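Side-chain contacts in beta-xylosidase (Uncultured organism, PDB 4MLG), which probably hydrolyses beta-1,4-xylo-oligosaccharides from their non-reducing ends to release xylose, as a calcium-containing beta-propeller glycosidase of family 43: residues 57-62 with 303-308; 5-10 with 285-290. All blocks are in the same frame, centred on the assembly; numbering follows the deposited sequence.

In the fold
Both contacts involve the antiparallel sheet ordered 5-6, 302-308, 283-290, 276-280, and their centres lie 8 Å apart. Contact 1 is partly buried: the loop 57-62, from the neighbouring sheet that holds strands 50-56 and 64-72, meets strand 302-308 through a valine pair and two carboxylates drawn to the amino terminus. Contact 2 is buried and joins strand 5-6 and the residue that follows it to strand 283-290 of the same sheet, reaching past strand 302-308; an apolar pair lies on one side of the sheet and a hydrogen-bonded polar group on the other. Arg5 lies where the two contacts meet, its NH2 close to Gly62 O in a probable hydrogen bond that is modelled too short to be certain.

Contact 1: residues 57-62 with 303-308; sequences DDVEQG and LKVAEL
The carboxylates of Glu60 and Glu307 meet nearly at right angles, their planes 88° apart, with Glu60 OE2 standing above the plane of the Glu307 group and 4.0 Å from Glu307 OE1. The Glu307 chain is fully extended, CG anti to the backbone N (chi1 -178°), whereas the Glu60 chain bends at chi2 to bring its end across. Two carboxylates so close would repel each other if both are charged, and the amino terminus probably offsets this: Met1 N hydrogen-bonds to Glu60 OE2 and more weakly to Glu307 OE1. Another carboxylate, that of Asp58, holds the loop itself. Gln61 N approaches Asp58 OD2 from well above the carboxylate plane, at 3.2 Å, forming an Asx motif.

The apolar part of the contact lies beside the carboxylates, deeper in the protein. Val59 CG1, the methyl anti to its backbone N, points at both methyls of Val305, lying 3.7 Å from Val305 CG2 and 4.0 Å from Val305 CG1. Leu25 and Tyr285 pack against Val59 as well, so the pair belongs to a larger buried cluster. The arrangement is an inter-sheet contact of a beta-propeller, in which the turn linking strands 50-56 and 64-72 of one sheet rests on strand 302-308 of the next.

Contact 2: residues 5-10 with 285-290; sequences RYLVPG and YLFHHD
Phe287 is the first residue of 285-290 to meet the other segment, through the edge of its ring: Leu7 CD1 lies there, in the ring plane, 3.8 Å from Phe287 CE1 and 4.0 Å from Phe287 CD1. The two side chains run roughly at right angles, and a single methyl, CD1 of Leu7, makes the contact. Leu25 and Ile27 of strand 24-32 also pack on Phe287, which places the pair between two sheets of the fold, with the ring about 10 Å from the bound calcium.

His288 points to the other side of the strand and turns back on its own backbone. Its ND1 donates to Leu286 O at 2.6 Å with the acceptor close to the imidazole plane, and this bond fixes the ring's rotation beside Lys304. His289 takes the Phe287 side again and touches His274, a ligand of the calcium, while its ND1 is hydrogen-bonded to Asp15 N.

The strand ends on Asp290, whose CG is tucked between backbone N and carbonyl carbon (chi1 54°), lifting the carboxylate toward Tyr6. Tyr6 OH donates to the syn lone pair of Asp290 OD1 at 2.6 Å, and the phenol and carboxylate planes are inclined by 39°. Lys304 NZ joins both partners, as a salt bridge to Asp290 OD2 and a hydrogen bond to Tyr6 OH, and Thr322 OG1 adds another bond to OD2. The lysine probably stabilises the charged form of the aspartate.

Strand 302-308 thus lies between the segments, with contacts over both its sides. Such an N-terminal strand added to a sheet of C-terminal strands is the "Velcro" closure of a beta-propeller, here in the five-bladed fold of family 43.

Contact 1: residues 57-62 with 303-308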
loop_
_atom_site.group_PDB
_atom_site.type_symbol
_atom_site.label_atom_id
_atom_site.label_comp_id
_atom_site.label_asym_id
_atom_site.label_seq_id
_atom_site.Cartn_x
_atom_site.Cartn_y
_atom_site.Cartn_z
ATOM N N ASP A 57 7.508 -20.784 33.133
ATOM C CA ASP A 57 7.869 -20.298 34.459
ATOM C C ASP A 57 9.355 -20.535 34.700
ATOM O O ASP A 57 10.000 -19.807 35.454
ATOM C CB ASP A 57 7.035 -20.990 35.539
ATOM C CG ASP A 57 5.642 -20.405 35.662
ATOM O OD1 ASP A 57 5.506 -19.169 35.543
ATOM O OD2 ASP A 57 4.685 -21.178 35.880
ATOM N N ASP A 58 9.889 -21.564 34.049
ATOM C CA ASP A 58 11.307 -21.888 34.131
ATOM C C ASP A 58 11.816 -22.317 32.758
ATOM O O ASP A 58 11.349 -23.308 32.198
ATOM C CB ASP A 58 11.546 -22.996 35.155
ATOM C CG ASP A 58 13.013 -23.331 35.319
ATOM O OD1 ASP A 58 13.851 -22.412 35.195
ATOM O OD2 ASP A 58 13.329 -24.513 35.571
ATOM N N VAL A 59 12.706 -21.528 32.186
ATOM C CA VAL A 59 13.167 -21.800 30.842
ATOM C C VAL A 59 13.929 -23.114 30.740
ATOM O O VAL A 59 13.712 -23.893 29.827
ATOM C CB VAL A 59 14.061 -20.658 30.330
ATOM C CG1 VAL A 59 14.590 -20.974 28.950
ATOM C CG2 VAL A 59 13.287 -19.362 30.300
ATOM N N GLU A 60 14.836 -23.342 31.679
ATOM C CA GLU A 60 15.653 -24.552 31.664
ATOM C C GLU A 60 15.019 -25.921 31.936
ATOM O O GLU A 60 15.309 -26.870 31.231
ATOM C CB GLU A 60 16.884 -24.345 32.523
ATOM C CG GLU A 60 17.902 -23.464 31.841
ATOM C CD GLU A 60 18.638 -22.600 32.816
ATOM O OE1 GLU A 60 17.981 -22.051 33.710
ATOM O OE2 GLU A 60 19.863 -22.476 32.681
ATOM N N GLN A 61 14.172 -26.040 32.947
ATOM C CA GLN A 61 13.477 -27.306 33.183
ATOM C C GLN A 61 11.964 -27.179 33.277
ATOM O O GLN A 61 11.275 -28.137 33.599
ATOM C CB GLN A 61 14.044 -28.051 34.396
ATOM C CG GLN A 61 14.195 -29.548 34.163
ATOM C CD GLN A 61 15.541 -30.089 34.599
ATOM O OE1 GLN A 61 16.254 -29.457 35.373
ATOM N NE2 GLN A 61 15.892 -31.266 34.113
ATOM N N GLY A 62 11.458 -25.982 33.006
ATOM C CA GLY A 62 10.045 -25.677 33.142
ATOM C C GLY A 62 9.076 -26.268 32.134
ATOM O O GLY A 62 9.419 -26.508 30.998
ATOM N N LEU A 303 11.113 -24.161 17.263
ATOM C CA LEU A 303 11.791 -23.199 18.124
ATOM C C LEU A 303 12.589 -23.862 19.243
ATOM O O LEU A 303 12.232 -24.937 19.727
ATOM C CB LEU A 303 10.821 -22.144 18.677
ATOM C CG LEU A 303 9.447 -22.523 19.240
ATOM C CD1 LEU A 303 9.549 -23.386 20.482
ATOM C CD2 LEU A 303 8.665 -21.259 19.550
ATOM N N LYS A 304 13.673 -23.209 19.643
ATOM C CA LYS A 304 14.563 -23.750 20.659
ATOM C C LYS A 304 15.243 -22.623 21.430
ATOM O O LYS A 304 15.302 -21.486 20.963
ATOM C CB LYS A 304 15.606 -24.661 20.010
ATOM C CG LYS A 304 16.421 -23.985 18.918
ATOM C CD LYS A 304 17.275 -24.986 18.161
ATOM C CE LYS A 304 18.215 -25.729 19.093
ATOM N NZ LYS A 304 19.061 -26.717 18.368
ATOM N N VAL A 305 15.755 -22.940 22.614
ATOM C CA VAL A 305 16.380 -21.928 23.456
ATOM C C VAL A 305 17.771 -22.350 23.923
ATOM O O VAL A 305 17.977 -23.482 24.365
ATOM C CB VAL A 305 15.486 -21.572 24.669
ATOM C CG1 VAL A 305 15.052 -22.830 25.410
ATOM C CG2 VAL A 305 16.198 -20.605 25.602
ATOM N N ALA A 306 18.726 -21.432 23.802
ATOM C CA ALA A 306 20.083 -21.660 24.278
ATOM C C ALA A 306 20.510 -20.509 25.178
ATOM O O ALA A 306 20.160 -19.354 24.929
ATOM C CB ALA A 306 21.039 -21.801 23.108
ATOM N N GLU A 307 21.264 -20.826 26.225
ATOM C CA GLU A 307 21.725 -19.809 27.162
ATOM C C GLU A 307 22.750 -18.884 26.516
ATOM O O GLU A 307 23.698 -19.339 25.876
ATOM C CB GLU A 307 22.311 -20.458 28.417
ATOM C CG GLU A 307 22.772 -19.459 29.466
ATOM C CD GLU A 307 23.187 -20.121 30.764
ATOM O OE1 GLU A 307 23.188 -21.368 30.823
ATOM O OE2 GLU A 307 23.509 -19.394 31.727
ATOM N N LEU A 308 22.548 -17.581 26.686
ATOM C CA LEU A 308 23.453 -16.582 26.130
ATOM C C LEU A 308 24.316 -15.974 27.230
ATOM O O LEU A 308 23.817 -15.617 28.297
ATOM C CB LEU A 308 22.661 -15.490 25.410
ATOM C CG LEU A 308 23.469 -14.475 24.602
ATOM C CD1 LEU A 308 22.937 -14.392 23.182
ATOM C CD2 LEU A 308 23.441 -13.107 25.263
#

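Contact 2: residues 5-10 with 285-290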
loop_
_atom_site.group_PDB
_atom_site.type_symbol
_atom_site.label_atom_id
_atom_site.label_comp_id
_atom_site.label_asym_id
_atom_site.label_seq_id
_atom_site.Cartn_x
_atom_site.Cartn_y
_atom_site.Cartn_z
ATOM N N ARG A 5 17.526 -26.413 24.325
ATOM C CA ARG A 5 16.304 -27.143 24.637
ATOM C C ARG A 5 15.175 -26.794 23.673
ATOM O O ARG A 5 14.870 -25.620 23.462
ATOM C CB ARG A 5 15.868 -26.846 26.074
ATOM C CG ARG A 5 14.521 -27.440 26.449
ATOM C CD ARG A 5 14.013 -26.875 27.766
ATOM N NE ARG A 5 12.675 -27.365 28.086
ATOM C CZ ARG A 5 11.942 -26.928 29.106
ATOM N NH1 ARG A 5 12.415 -25.985 29.909
ATOM N NH2 ARG A 5 10.736 -27.433 29.320
ATOM N N TYR A 6 14.563 -27.818 23.085
ATOM C CA TYR A 6 13.388 -27.628 22.242
ATOM C C TYR A 6 12.143 -27.485 23.111
ATOM O O TYR A 6 11.897 -28.305 23.996
ATOM C CB TYR A 6 13.231 -28.789 21.259
ATOM C CG TYR A 6 14.236 -28.773 20.127
ATOM C CD1 TYR A 6 13.981 -28.062 18.962
ATOM C CD2 TYR A 6 15.436 -29.464 20.224
ATOM C CE1 TYR A 6 14.894 -28.040 17.924
ATOM C CE2 TYR A 6 16.357 -29.448 19.190
ATOM C CZ TYR A 6 16.079 -28.733 18.043
ATOM O OH TYR A 6 16.988 -28.712 17.009
ATOM N N LEU A 7 11.360 -26.441 22.856
ATOM C CA LEU A 7 10.233 -26.104 23.719
ATOM C C LEU A 7 8.904 -26.692 23.247
ATOM O O LEU A 7 8.132 -27.212 24.052
ATOM C CB LEU A 7 10.117 -24.586 23.866
ATOM C CG LEU A 7 11.370 -23.890 24.398
ATOM C CD1 LEU A 7 11.175 -22.385 24.440
ATOM C CD2 LEU A 7 11.722 -24.426 25.775
ATOM N N VAL A 8 8.635 -26.601 21.950
ATOM C CA VAL A 8 7.387 -27.122 21.397
ATOM C C VAL A 8 7.651 -28.195 20.343
ATOM O O VAL A 8 7.835 -27.887 19.165
ATOM C CB VAL A 8 6.524 -26.004 20.785
ATOM C CG1 VAL A 8 5.181 -26.562 20.332
ATOM C CG2 VAL A 8 6.321 -24.883 21.790
ATOM N N PRO A 9 7.676 -29.466 20.774
ATOM C CA PRO A 9 7.938 -30.611 19.895
ATOM C C PRO A 9 6.717 -31.010 19.068
ATOM O O PRO A 9 6.868 -31.607 18.003
ATOM C CB PRO A 9 8.285 -31.739 20.879
ATOM C CG PRO A 9 8.483 -31.071 22.216
ATOM C CD PRO A 9 7.602 -29.872 22.184
ATOM N N GLY A 10 5.524 -30.682 19.558
ATOM C CA GLY A 10 4.291 -31.101 18.916
ATOM C C GLY A 10 3.939 -30.360 17.639
ATOM O O GLY A 10 3.244 -30.898 16.775
ATOM N N TYR A 285 18.973 -15.601 27.511
ATOM C CA TYR A 285 18.658 -16.714 26.622
ATOM C C TYR A 285 18.525 -16.260 25.171
ATOM O O TYR A 285 18.050 -15.158 24.897
ATOM C CB TYR A 285 17.371 -17.411 27.071
ATOM C CG TYR A 285 17.455 -18.008 28.457
ATOM C CD1 TYR A 285 17.915 -19.305 28.648
ATOM C CD2 TYR A 285 17.078 -17.276 29.576
ATOM C CE1 TYR A 285 17.997 -19.856 29.914
ATOM C CE2 TYR A 285 17.157 -17.817 30.845
ATOM C CZ TYR A 285 17.617 -19.108 31.008
ATOM O OH TYR A 285 17.698 -19.654 32.269
ATOM N N LEU A 286 18.953 -17.114 24.248
ATOM C CA LEU A 286 18.799 -16.840 22.825
ATOM C C LEU A 286 17.763 -17.779 22.219
ATOM O O LEU A 286 18.095 -18.878 21.775
ATOM C CB LEU A 286 20.134 -16.997 22.092
ATOM C CG LEU A 286 20.114 -16.751 20.580
ATOM C CD1 LEU A 286 19.844 -15.286 20.276
ATOM C CD2 LEU A 286 21.408 -17.216 19.927
ATOM N N PHE A 287 16.505 -17.350 22.218
ATOM C CA PHE A 287 15.445 -18.124 21.587
ATOM C C PHE A 287 15.622 -18.068 20.076
ATOM O O PHE A 287 15.821 -16.995 19.514
ATOM C CB PHE A 287 14.069 -17.578 21.972
ATOM C CG PHE A 287 13.732 -17.750 23.427
ATOM C CD1 PHE A 287 12.985 -18.836 23.853
ATOM C CD2 PHE A 287 14.156 -16.825 24.366
ATOM C CE1 PHE A 287 12.671 -18.997 25.188
ATOM C CE2 PHE A 287 13.845 -16.982 25.702
ATOM C CZ PHE A 287 13.103 -18.070 26.112
ATOM N N HIS A 288 15.558 -19.225 19.424
ATOM C CA HIS A 288 15.712 -19.300 17.974
ATOM C C HIS A 288 15.057 -20.566 17.431
ATOM O O HIS A 288 14.215 -21.162 18.099
ATOM C CB HIS A 288 17.192 -19.240 17.581
ATOM C CG HIS A 288 18.035 -20.302 18.217
ATOM N ND1 HIS A 288 18.331 -20.312 19.562
ATOM C CD2 HIS A 288 18.656 -21.383 17.688
ATOM C CE1 HIS A 288 19.092 -21.356 19.837
ATOM N NE2 HIS A 288 19.304 -22.022 18.716
ATOM N N HIS A 289 15.437 -20.973 16.222
ATOM C CA HIS A 289 14.881 -22.190 15.632
ATOM C C HIS A 289 15.819 -22.876 14.640
ATOM O O HIS A 289 16.739 -22.257 14.106
ATOM C CB HIS A 289 13.532 -21.903 14.958
ATOM C CG HIS A 289 13.615 -20.964 13.792
ATOM N ND1 HIS A 289 12.834 -19.832 13.694
ATOM C CD2 HIS A 289 14.373 -20.993 12.669
ATOM C CE1 HIS A 289 13.111 -19.203 12.567
ATOM N NE2 HIS A 289 14.044 -19.884 11.927
ATOM N N ASP A 290 15.571 -24.160 14.404
ATOM C CA ASP A 290 16.206 -24.886 13.309
ATOM C C ASP A 290 15.261 -25.957 12.766
ATOM O O ASP A 290 14.187 -26.183 13.322
ATOM C CB ASP A 290 17.557 -25.486 13.723
ATOM C CG ASP A 290 17.464 -26.361 14.960
ATOM O OD1 ASP A 290 16.369 -26.874 15.271
ATOM O OD2 ASP A 290 18.507 -26.546 15.622
#